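Local structure of CaaX farnesyltransferase beta subunit Ram1 (Aspergillus fumigatus, 4L9P) at residues 352-356 with 405-409; 365-371 with 432-437; 441-446 with 489-494. The protein probably transfers the farnesyl group of farnesyl diphosphate to the cysteine of C-terminal CaaX sequences, acting as the zinc-containing, peptide-binding subunit of a farnesyltransferase heterodimer. Where two conformers were deposited one is given. Numbering follows the deposited sequence.

How the interactions relate
From the N terminus, 352-356 comes first, in the loop after helix 338-346, and 365-371 follows with the short helix 368-371. Interaction 1 closes when helix 403-413 brings 405-409 back to the first segment, and interaction 2 when helix 431-444 brings 432-437 to the second. The segments alternate, so these two loops cross; they also touch, with Phe-356 O 3.0 Å from Asp-365 N and Leu-406 CD1 3.6 Å from Ser-369 OG. Interaction 3 opens only afterwards, farther along helix 431-444, and closes at 489-494. Val-444 CG1, 3.7 Å from Leu-406 CD2, joins it to interaction 1. All three lie within the alpha-alpha toroid.

Interaction 1 of 3, residues 352-356 with 405-409; sequences PEGGF and GLTRY
Backbone-to-backbone packing joins a glycine-rich loop, 352-356, to the first turns of helix 403-413 in the buried part of the alpha-alpha toroid. The closest CA pairs are Gly-354 with Gly-405 at 3.8 Å and Gly-355 with Leu-406 at 4.8 Å. Such proximity depends on missing side chains. A CB on Gly-354 would lie 2.2 Å from Gly-405 O, and its phi/psi of 90/-22 would also press that CB against the preceding carbonyl; a CB on Gly-355 would come within 2.5 Å of Tyr-409 CD2. Gly-Gly-Phe is a recurring sequence of prenyltransferase repeats, and here it lets loop and helix meet through their main chains. Two CA-H...O contacts mark the interface: Gly-354 CA to Gly-405 O, 3.3 Å, and Leu-406 CA to Gly-354 O, 3.4 Å. Gly-354 O also lies 3.2 Å from Leu-406 N, but the angle is poor for hydrogen bonding; this carbonyl accepts from Gln-349 instead. Tyr-409 (chi1 t) lays its side chain along the loop, with CB 3.4 Å from Gly-355 N and CD1 3.3 Å from Glu-353 O, while its hydroxyl bonds to Asp-423 O. At the other end Leu-406 (t, p) brings CD2 within 3.6 Å of Phe-356 CE2 (chi1 m). The carboxylate of Glu-353 leads away to Gln-94, toward helix 89-105.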
loop_
_atom_site.group_PDB
_atom_site.type_symbol
_atom_site.label_atom_id
_atom_site.label_comp_id
_atom_site.label_asym_id
_atom_site.label_seq_id
_atom_site.Cartn_x
_atom_site.Cartn_y
_atom_site.Cartn_z
ATOM N N PRO B 352 -5.901 21.781 -4.445
ATOM C CA PRO B 352 -7.365 21.708 -4.375
ATOM C C PRO B 352 -7.951 20.320 -4.632
ATOM O O PRO B 352 -9.157 20.132 -4.452
ATOM C CB PRO B 352 -7.821 22.685 -5.532
ATOM C CG PRO B 352 -6.657 22.528 -6.521
ATOM C CD PRO B 352 -5.412 22.481 -5.646
ATOM N N GLU B 353 -7.158 19.322 -5.089
ATOM C CA GLU B 353 -7.784 18.054 -5.471
ATOM C C GLU B 353 -8.606 17.427 -4.358
ATOM O O GLU B 353 -9.684 16.884 -4.639
ATOM C CB GLU B 353 -6.679 17.009 -5.851
ATOM C CG GLU B 353 -5.758 17.441 -6.984
ATOM C CD GLU B 353 -4.458 18.045 -6.471
ATOM O OE1 GLU B 353 -4.482 19.091 -5.789
ATOM O OE2 GLU B 353 -3.391 17.466 -6.771
ATOM N N GLY B 354 -8.102 17.449 -3.119
ATOM C CA GLY B 354 -8.788 16.900 -1.956
ATOM C C GLY B 354 -8.466 15.443 -1.688
ATOM O O GLY B 354 -8.728 15.008 -0.568
ATOM N N GLY B 355 -7.999 14.686 -2.692
ATOM C CA GLY B 355 -7.650 13.290 -2.460
ATOM C C GLY B 355 -6.250 13.076 -1.915
ATOM O O GLY B 355 -5.546 14.023 -1.517
ATOM N N PHE B 356 -5.909 11.790 -1.840
ATOM C CA PHE B 356 -4.608 11.414 -1.271
ATOM C C PHE B 356 -3.704 10.902 -2.354
ATOM O O PHE B 356 -4.084 10.139 -3.255
ATOM C CB PHE B 356 -4.753 10.246 -0.263
ATOM C CG PHE B 356 -5.711 10.522 0.874
ATOM C CD1 PHE B 356 -5.513 11.586 1.749
ATOM C CD2 PHE B 356 -6.747 9.651 1.096
ATOM C CE1 PHE B 356 -6.384 11.791 2.832
ATOM C CE2 PHE B 356 -7.585 9.811 2.221
ATOM C CZ PHE B 356 -7.422 10.881 3.075
ATOM N N GLY B 405 -12.434 17.331 1.840
ATOM C CA GLY B 405 -11.568 17.215 0.661
ATOM C C GLY B 405 -11.646 15.853 -0.012
ATOM O O GLY B 405 -11.775 15.732 -1.235
ATOM N N LEU B 406 -11.614 14.798 0.797
ATOM C CA LEU B 406 -11.640 13.463 0.210
ATOM C C LEU B 406 -12.948 13.195 -0.503
ATOM O O LEU B 406 -13.005 12.576 -1.561
ATOM C CB LEU B 406 -11.351 12.418 1.297
ATOM C CG LEU B 406 -11.314 11.001 0.770
ATOM C CD1 LEU B 406 -10.205 10.844 -0.275
ATOM C CD2 LEU B 406 -11.171 9.964 1.931
ATOM N N THR B 407 -14.035 13.658 0.150
ATOM C CA THR B 407 -15.350 13.446 -0.407
ATOM C C THR B 407 -15.529 14.209 -1.737
ATOM O O THR B 407 -16.081 13.670 -2.713
ATOM C CB THR B 407 -16.410 13.922 0.577
ATOM O OG1 THR B 407 -16.291 13.130 1.762
ATOM C CG2 THR B 407 -17.801 13.650 0.005
ATOM N N ARG B 408 -15.038 15.448 -1.779
ATOM C CA ARG B 408 -15.048 16.184 -3.046
ATOM C C ARG B 408 -14.256 15.450 -4.112
ATOM O O ARG B 408 -14.686 15.360 -5.258
ATOM C CB ARG B 408 -14.495 17.602 -2.890
ATOM C CG ARG B 408 -15.407 18.473 -1.997
ATOM C CD ARG B 408 -14.851 19.936 -1.984
ATOM N NE ARG B 408 -15.754 20.780 -1.157
ATOM C CZ ARG B 408 -16.921 21.268 -1.576
ATOM N NH1 ARG B 408 -17.303 21.113 -2.845
ATOM N NH2 ARG B 408 -17.685 21.925 -0.687
ATOM N N TYR B 409 -13.027 14.969 -3.777
ATOM C CA TYR B 409 -12.284 14.315 -4.808
ATOM C C TYR B 409 -13.001 13.090 -5.336
ATOM O O TYR B 409 -13.099 12.892 -6.530
ATOM C CB TYR B 409 -10.929 13.893 -4.223
ATOM C CG TYR B 409 -9.974 13.351 -5.310
ATOM C CD1 TYR B 409 -9.604 14.154 -6.423
ATOM C CD2 TYR B 409 -9.638 11.973 -5.312
ATOM C CE1 TYR B 409 -8.855 13.631 -7.446
ATOM C CE2 TYR B 409 -8.823 11.433 -6.334
ATOM C CZ TYR B 409 -8.511 12.248 -7.420
ATOM O OH TYR B 409 -7.790 11.740 -8.473
#

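Interaction 2 of 3, residues 365-371 with 432-437; sequences DGCYSHW and YHTCYA. With ZN (zinc ion), chain J; FII ([(3,7,11-trimethyl-dodeca-2,6,10-trienyloxycarbamoyl)-methyl]-phosphonic acid), chain Q.
Tyr-436, on helix 431-444, forms the apolar centre. Its chi1 is m, its CB lies 4.0 Å from Cys-367 CB, and Trp-371 CZ2 sits over one face of its ring, 3.6 Å from CZ. His-370 (chi1 t) completes the aromatic cluster: its ring is 19° from parallel to that of Tyr-436 but slid aside, with centroids 5.0 Å apart. The nearest CA pairs are Cys-367 with Tyr-436 at 4.9 Å and Gly-366 with Ala-437 at 5.3 Å. Farther out, Cys-367 CB packs 3.4 Å from Tyr-432 CE2, and Trp-371 NE1 donates to Tyr-432 OH (3.0 Å, 154°). Residues 365-368 form a type I turn leading into helix 368-371, capped by Cys-367 N donating to Asp-365 OD1 at 2.9 Å. At the polar edge zinc binds Asp-365 OD2 (2.0 Å) and OD1 (2.6 Å), Cys-367 SG (2.4 Å, chi1 p) and His-433 NE2 (2.0 Å, chi1 m). The isoprenoid analogue FII lies alongside: Tyr-368 OH donates to its O51 at 2.5 Å, Trp-371 CH2 approaches its C10 at 3.6 Å, and Tyr-432 OH lies 3.4 Å from its C18. The bound CaaX peptide supplies the remaining zinc ligand, consistent with its cysteine; these two segments thus supply three protein zinc ligands and three isoprenoid-pocket residues, as expected where zinc activates the peptide thiolate for farnesylation.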
loop_
_atom_site.group_PDB
_atom_site.type_symbol
_atom_site.label_atom_id
_atom_site.label_comp_id
_atom_site.label_asym_id
_atom_site.label_seq_id
_atom_site.Cartn_x
_atom_site.Cartn_y
_atom_site.Cartn_z
ATOM N N ASP B 365 -4.759 9.859 -6.185
ATOM C CA ASP B 365 -5.400 8.741 -6.871
ATOM C C ASP B 365 -6.508 8.227 -5.963
ATOM O O ASP B 365 -6.318 8.048 -4.749
ATOM C CB ASP B 365 -4.286 7.645 -7.104
ATOM C CG ASP B 365 -4.786 6.369 -7.633
ATOM O OD1 ASP B 365 -6.002 6.058 -7.657
ATOM O OD2 ASP B 365 -3.954 5.573 -8.104
ATOM N N GLY B 366 -7.677 8.083 -6.566
ATOM C CA GLY B 366 -8.847 7.643 -5.802
ATOM C C GLY B 366 -8.655 6.324 -5.070
ATOM O O GLY B 366 -9.369 6.095 -4.068
ATOM N N CYS B 367 -7.749 5.413 -5.495
ATOM C CA CYS B 367 -7.677 4.167 -4.703
ATOM C C CYS B 367 -7.039 4.393 -3.312
ATOM O O CYS B 367 -7.295 3.606 -2.382
ATOM C CB CYS B 367 -6.959 3.011 -5.467
ATOM S SG CYS B 367 -5.130 3.361 -5.789
ATOM N N TYR B 368 -6.277 5.476 -3.185
ATOM C CA TYR B 368 -5.708 5.789 -1.867
ATOM C C TYR B 368 -6.809 6.273 -0.910
ATOM O O TYR B 368 -6.537 6.426 0.271
ATOM C CB TYR B 368 -4.533 6.800 -1.953
ATOM C CG TYR B 368 -3.390 6.223 -2.808
ATOM C CD1 TYR B 368 -2.958 4.914 -2.582
ATOM C CD2 TYR B 368 -2.867 6.953 -3.847
ATOM C CE1 TYR B 368 -1.933 4.320 -3.407
ATOM C CE2 TYR B 368 -1.856 6.416 -4.666
ATOM C CZ TYR B 368 -1.450 5.095 -4.437
ATOM O OH TYR B 368 -0.450 4.545 -5.211
ATOM N N SER B 369 -8.012 6.550 -1.438
ATOM C CA SER B 369 -9.105 6.844 -0.514
ATOM C C SER B 369 -9.271 5.698 0.479
ATOM O O SER B 369 -9.596 5.945 1.670
ATOM C CB SER B 369 -10.410 6.998 -1.308
ATOM O OG SER B 369 -10.217 7.950 -2.331
ATOM N N HIS B 370 -8.991 4.445 0.062
ATOM C CA HIS B 370 -8.859 3.349 0.985
ATOM C C HIS B 370 -7.483 3.237 1.595
ATOM O O HIS B 370 -7.320 3.297 2.839
ATOM C CB HIS B 370 -9.205 2.033 0.335
ATOM C CG HIS B 370 -8.771 0.880 1.176
ATOM N ND1 HIS B 370 -9.287 0.663 2.449
ATOM C CD2 HIS B 370 -7.813 -0.079 0.972
ATOM C CE1 HIS B 370 -8.654 -0.382 2.990
ATOM N NE2 HIS B 370 -7.755 -0.849 2.121
ATOM N N TRP B 371 -6.422 3.139 0.776
ATOM C CA TRP B 371 -5.130 2.741 1.407
ATOM C C TRP B 371 -4.669 3.791 2.409
ATOM O O TRP B 371 -4.169 3.427 3.479
ATOM C CB TRP B 371 -4.036 2.534 0.339
ATOM C CG TRP B 371 -4.409 1.476 -0.687
ATOM C CD1 TRP B 371 -4.657 1.668 -2.025
ATOM C CD2 TRP B 371 -4.625 0.091 -0.436
ATOM N NE1 TRP B 371 -5.018 0.487 -2.627
ATOM C CE2 TRP B 371 -5.012 -0.509 -1.681
ATOM C CE3 TRP B 371 -4.508 -0.707 0.693
ATOM C CZ2 TRP B 371 -5.342 -1.871 -1.788
ATOM C CZ3 TRP B 371 -4.839 -2.048 0.592
ATOM C CH2 TRP B 371 -5.226 -2.622 -0.658
ATOM N N TYR B 432 -11.135 -2.178 -9.554
ATOM C CA TYR B 432 -10.215 -1.919 -8.412
ATOM C C TYR B 432 -10.427 -0.484 -7.922
ATOM O O TYR B 432 -10.625 -0.253 -6.689
ATOM C CB TYR B 432 -8.755 -2.152 -8.859
ATOM C CG TYR B 432 -7.699 -1.560 -7.994
ATOM C CD1 TYR B 432 -7.178 -2.266 -6.882
ATOM C CD2 TYR B 432 -7.221 -0.274 -8.250
ATOM C CE1 TYR B 432 -6.208 -1.682 -6.070
ATOM C CE2 TYR B 432 -6.238 0.303 -7.454
ATOM C CZ TYR B 432 -5.733 -0.395 -6.361
ATOM O OH TYR B 432 -4.799 0.245 -5.566
ATOM N N HIS B 433 -10.375 0.504 -8.838
ATOM C CA HIS B 433 -10.599 1.894 -8.457
ATOM C C HIS B 433 -12.039 2.116 -7.965
ATOM O O HIS B 433 -12.263 2.965 -7.095
ATOM C CB HIS B 433 -10.189 2.839 -9.580
ATOM C CG HIS B 433 -8.688 2.988 -9.617
ATOM N ND1 HIS B 433 -7.889 2.297 -10.509
ATOM C CD2 HIS B 433 -7.872 3.699 -8.805
ATOM C CE1 HIS B 433 -6.608 2.569 -10.215
ATOM N NE2 HIS B 433 -6.576 3.406 -9.182
ATOM N N THR B 434 -12.989 1.397 -8.520
ATOM C CA THR B 434 -14.379 1.528 -8.086
ATOM C C THR B 434 -14.500 0.998 -6.650
ATOM O O THR B 434 -15.048 1.701 -5.756
ATOM C CB THR B 434 -15.316 0.721 -9.028
ATOM O OG1 THR B 434 -15.190 1.252 -10.340
ATOM C CG2 THR B 434 -16.765 0.839 -8.560
ATOM N N CYS B 435 -13.987 -0.208 -6.383
ATOM C CA CYS B 435 -14.030 -0.696 -5.017
ATOM C C CYS B 435 -13.389 0.269 -3.994
ATOM O O CYS B 435 -13.980 0.575 -2.920
ATOM C CB CYS B 435 -13.283 -2.058 -4.979
ATOM S SG CYS B 435 -13.025 -2.753 -3.337
ATOM N N TYR B 436 -12.151 0.700 -4.281
ATOM C CA TYR B 436 -11.434 1.441 -3.247
ATOM C C TYR B 436 -11.867 2.908 -3.114
ATOM O O TYR B 436 -11.819 3.430 -1.997
ATOM C CB TYR B 436 -9.908 1.284 -3.406
ATOM C CG TYR B 436 -9.513 -0.152 -3.062
ATOM C CD1 TYR B 436 -9.822 -0.732 -1.811
ATOM C CD2 TYR B 436 -8.850 -0.947 -4.000
ATOM C CE1 TYR B 436 -9.436 -2.021 -1.464
ATOM C CE2 TYR B 436 -8.482 -2.233 -3.675
ATOM C CZ TYR B 436 -8.753 -2.789 -2.435
ATOM O OH TYR B 436 -8.390 -4.090 -2.118
ATOM N N ALA B 437 -12.360 3.537 -4.191
ATOM C CA ALA B 437 -12.959 4.873 -4.007
ATOM C C ALA B 437 -14.243 4.761 -3.177
ATOM O O ALA B 437 -14.448 5.590 -2.285
ATOM C CB ALA B 437 -13.270 5.517 -5.335
HETATM ZN ZN ZN J . -4.897 3.781 -8.098
HETATM C C1 FII Q . -3.438 -5.880 0.160
HETATM C C2 FII Q . -2.619 -5.371 -0.996
HETATM C C6 FII Q . -2.263 -6.373 -2.011
HETATM C C10 FII Q . -1.925 -4.081 -0.835
HETATM C C11 FII Q . -0.988 -3.483 -1.884
HETATM C C12 FII Q . -1.802 -2.419 -2.677
HETATM C C15 FII Q . -1.012 -1.373 -3.460
HETATM C C18 FII Q . -1.760 -0.311 -4.255
HETATM C C22 FII Q . 0.410 -1.731 -3.754
HETATM C C23 FII Q . 1.277 -0.558 -4.186
HETATM C C24 FII Q . 2.590 -1.003 -4.708
HETATM C C27 FII Q . 3.227 0.077 -5.523
HETATM C C30 FII Q . 4.111 1.033 -4.741
HETATM C C34 FII Q . 3.481 -0.282 -6.938
HETATM C C35 FII Q . 4.359 0.553 -7.846
HETATM O O36 FII Q . 3.598 1.144 -8.884
HETATM N N42 FII Q . 2.536 1.909 -8.484
HETATM C C43 FII Q . 2.818 3.282 -8.530
HETATM O O44 FII Q . 3.913 3.775 -8.842
HETATM C C45 FII Q . 1.617 4.145 -8.170
HETATM P P46 FII Q . 2.060 5.738 -7.302
HETATM O O49 FII Q . 3.027 5.367 -6.241
HETATM O O50 FII Q . 2.562 6.702 -8.332
HETATM O O51 FII Q . 0.694 6.173 -6.732
#

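Interaction 3 of 3, residues 441-446 with 489-494; sequences LSTVQY and DRLVPF
Five hydrogen bonds fasten the last turn of helix 431-444 and the next two residues, Gln-445 and Tyr-446 (the latter opening strand 446-449), to segment 489-494, extended from Arg-490 onward. The closest CA pairs are Ser-442 with Leu-491 (5.4 Å) and Gln-445 with Arg-490 (6.9 Å). Gln-445 (m, t) uses both ends of its amide: OE1 accepts from Leu-491 N (2.8 Å, 176°) and NE2 donates to Asp-489 O (3.0 Å). Its backbone O accepts from Arg-490 NH1 (2.8 Å), while Arg-490 NE pairs with Glu-487. Tyr-446 OH donates to Leu-491 O at 2.6 Å. Ser-442 OG (chi1 t) donates to Val-492 O (2.7 Å) and accepts from a water, 2.7 Å away, whose oxygen accepts from Phe-494 N at 2.9 Å. The Tyr-446 ring (chi1 m) is sandwiched: Pro-493 CB makes a CH-pi contact 3.6 Å from its centroid, and Arg-490 CZ an off-centre cation-pi contact 4.9 Å from it across the opposite face. Leu-441 CD2 also packs on Leu-491 CD1 at 4.0 Å. Helix 403-413 flanks Leu-441, helix 151-164 Ser-442 and Phe-494, and strand 468-471 Arg-490 and Pro-493.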
loop_
_atom_site.group_PDB
_atom_site.type_symbol
_atom_site.label_atom_id
_atom_site.label_comp_id
_atom_site.label_asym_id
_atom_site.label_seq_id
_atom_site.Cartn_x
_atom_site.Cartn_y
_atom_site.Cartn_z
ATOM N N LEU B 441 -15.019 6.471 0.493
ATOM C CA LEU B 441 -16.197 7.279 0.745
ATOM C C LEU B 441 -16.928 6.724 1.980
ATOM O O LEU B 441 -17.421 7.487 2.820
ATOM C CB LEU B 441 -17.067 7.242 -0.495
ATOM C CG LEU B 441 -18.359 8.134 -0.328
ATOM C CD1 LEU B 441 -18.064 9.626 -0.009
ATOM C CD2 LEU B 441 -19.150 7.981 -1.651
ATOM N N SER B 442 -16.995 5.398 2.101
ATOM C CA SER B 442 -17.680 4.837 3.291
ATOM C C SER B 442 -16.948 5.273 4.546
ATOM O O SER B 442 -17.575 5.640 5.553
ATOM C CB SER B 442 -17.816 3.330 3.185
ATOM O OG SER B 442 -18.505 2.879 4.367
ATOM N N THR B 443 -15.606 5.202 4.569
ATOM C CA THR B 443 -14.845 5.545 5.782
ATOM C C THR B 443 -15.198 6.922 6.308
ATOM O O THR B 443 -15.334 7.131 7.514
ATOM C CB THR B 443 -13.321 5.558 5.442
ATOM O OG1 THR B 443 -12.936 4.250 5.046
ATOM C CG2 THR B 443 -12.414 6.080 6.597
ATOM N N VAL B 444 -15.358 7.890 5.392
ATOM C CA VAL B 444 -15.673 9.251 5.863
ATOM C C VAL B 444 -17.066 9.373 6.481
ATOM O O VAL B 444 -17.350 10.365 7.174
ATOM C CB VAL B 444 -15.515 10.348 4.788
ATOM C CG1 VAL B 444 -14.131 10.353 4.125
ATOM C CG2 VAL B 444 -16.574 10.318 3.748
ATOM N N GLN B 445 -17.899 8.394 6.224
ATOM C CA GLN B 445 -19.293 8.441 6.701
ATOM C C GLN B 445 -19.487 7.786 8.048
ATOM O O GLN B 445 -20.639 7.737 8.518
ATOM C CB GLN B 445 -20.170 7.783 5.648
ATOM C CG GLN B 445 -20.116 8.498 4.333
ATOM C CD GLN B 445 -20.846 7.728 3.219
ATOM O OE1 GLN B 445 -21.057 6.507 3.308
ATOM N NE2 GLN B 445 -21.175 8.432 2.136
ATOM N N TYR B 446 -18.446 7.233 8.675
ATOM C CA TYR B 446 -18.594 6.560 9.963
ATOM C C TYR B 446 -17.525 6.961 10.938
ATOM O O TYR B 446 -16.376 7.261 10.537
ATOM C CB TYR B 446 -18.480 5.003 9.795
ATOM C CG TYR B 446 -19.655 4.513 9.013
ATOM C CD1 TYR B 446 -20.845 4.239 9.689
ATOM C CD2 TYR B 446 -19.626 4.394 7.609
ATOM C CE1 TYR B 446 -22.010 3.928 8.992
ATOM C CE2 TYR B 446 -20.771 4.036 6.861
ATOM C CZ TYR B 446 -21.964 3.854 7.566
ATOM O OH TYR B 446 -23.109 3.596 6.876
ATOM N N ASP B 489 -26.130 9.447 -0.274
ATOM C CA ASP B 489 -24.842 8.842 -0.749
ATOM C C ASP B 489 -24.314 7.820 0.284
ATOM O O ASP B 489 -23.176 7.348 0.119
ATOM C CB ASP B 489 -23.792 9.961 -0.872
ATOM C CG ASP B 489 -24.152 11.027 -1.883
ATOM O OD1 ASP B 489 -24.872 10.741 -2.900
ATOM O OD2 ASP B 489 -23.688 12.176 -1.677
ATOM N N ARG B 490 -25.013 7.561 1.406
ATOM C CA ARG B 490 -24.456 6.692 2.456
ATOM C C ARG B 490 -24.265 5.253 2.016
ATOM O O ARG B 490 -25.135 4.621 1.434
ATOM C CB ARG B 490 -25.360 6.754 3.722
ATOM C CG ARG B 490 -24.785 5.850 4.839
ATOM C CD ARG B 490 -25.463 6.069 6.191
ATOM N NE ARG B 490 -25.164 7.416 6.698
ATOM C CZ ARG B 490 -24.010 7.747 7.294
ATOM N NH1 ARG B 490 -23.110 6.783 7.562
ATOM N NH2 ARG B 490 -23.750 9.013 7.647
ATOM N N LEU B 491 -23.037 4.769 2.283
ATOM C CA LEU B 491 -22.683 3.390 1.996
ATOM C C LEU B 491 -22.642 2.563 3.255
ATOM O O LEU B 491 -22.620 3.105 4.370
ATOM C CB LEU B 491 -21.250 3.432 1.372
ATOM C CG LEU B 491 -21.152 4.231 0.062
ATOM C CD1 LEU B 491 -19.663 4.259 -0.426
ATOM C CD2 LEU B 491 -22.055 3.638 -1.029
ATOM N N VAL B 492 -22.627 1.241 3.089
ATOM C CA VAL B 492 -22.500 0.338 4.222
ATOM C C VAL B 492 -21.130 0.513 4.868
ATOM O O VAL B 492 -20.150 0.694 4.166
ATOM C CB VAL B 492 -22.732 -1.087 3.677
ATOM C CG1 VAL B 492 -22.275 -2.176 4.568
ATOM C CG2 VAL B 492 -24.182 -1.245 3.137
ATOM N N PRO B 493 -21.024 0.446 6.201
ATOM C CA PRO B 493 -19.686 0.571 6.853
ATOM C C PRO B 493 -18.834 -0.692 6.557
ATOM O O PRO B 493 -19.356 -1.818 6.475
ATOM C CB PRO B 493 -20.014 0.671 8.359
ATOM C CG PRO B 493 -21.409 0.051 8.481
ATOM C CD PRO B 493 -22.147 0.283 7.141
ATOM N N PHE B 494 -17.518 -0.483 6.386
ATOM C CA PHE B 494 -16.562 -1.575 6.242
ATOM C C PHE B 494 -15.605 -1.600 7.423
ATOM O O PHE B 494 -15.245 -0.565 7.996
ATOM C CB PHE B 494 -15.755 -1.418 4.964
ATOM C CG PHE B 494 -16.247 -2.199 3.775
ATOM C CD1 PHE B 494 -17.608 -2.528 3.610
ATOM C CD2 PHE B 494 -15.310 -2.584 2.824
ATOM C CE1 PHE B 494 -18.024 -3.258 2.473
ATOM C CE2 PHE B 494 -15.686 -3.299 1.704
ATOM C CZ PHE B 494 -17.075 -3.654 1.500
HETATM O O HOH W 1 -16.640 2.279 6.276
#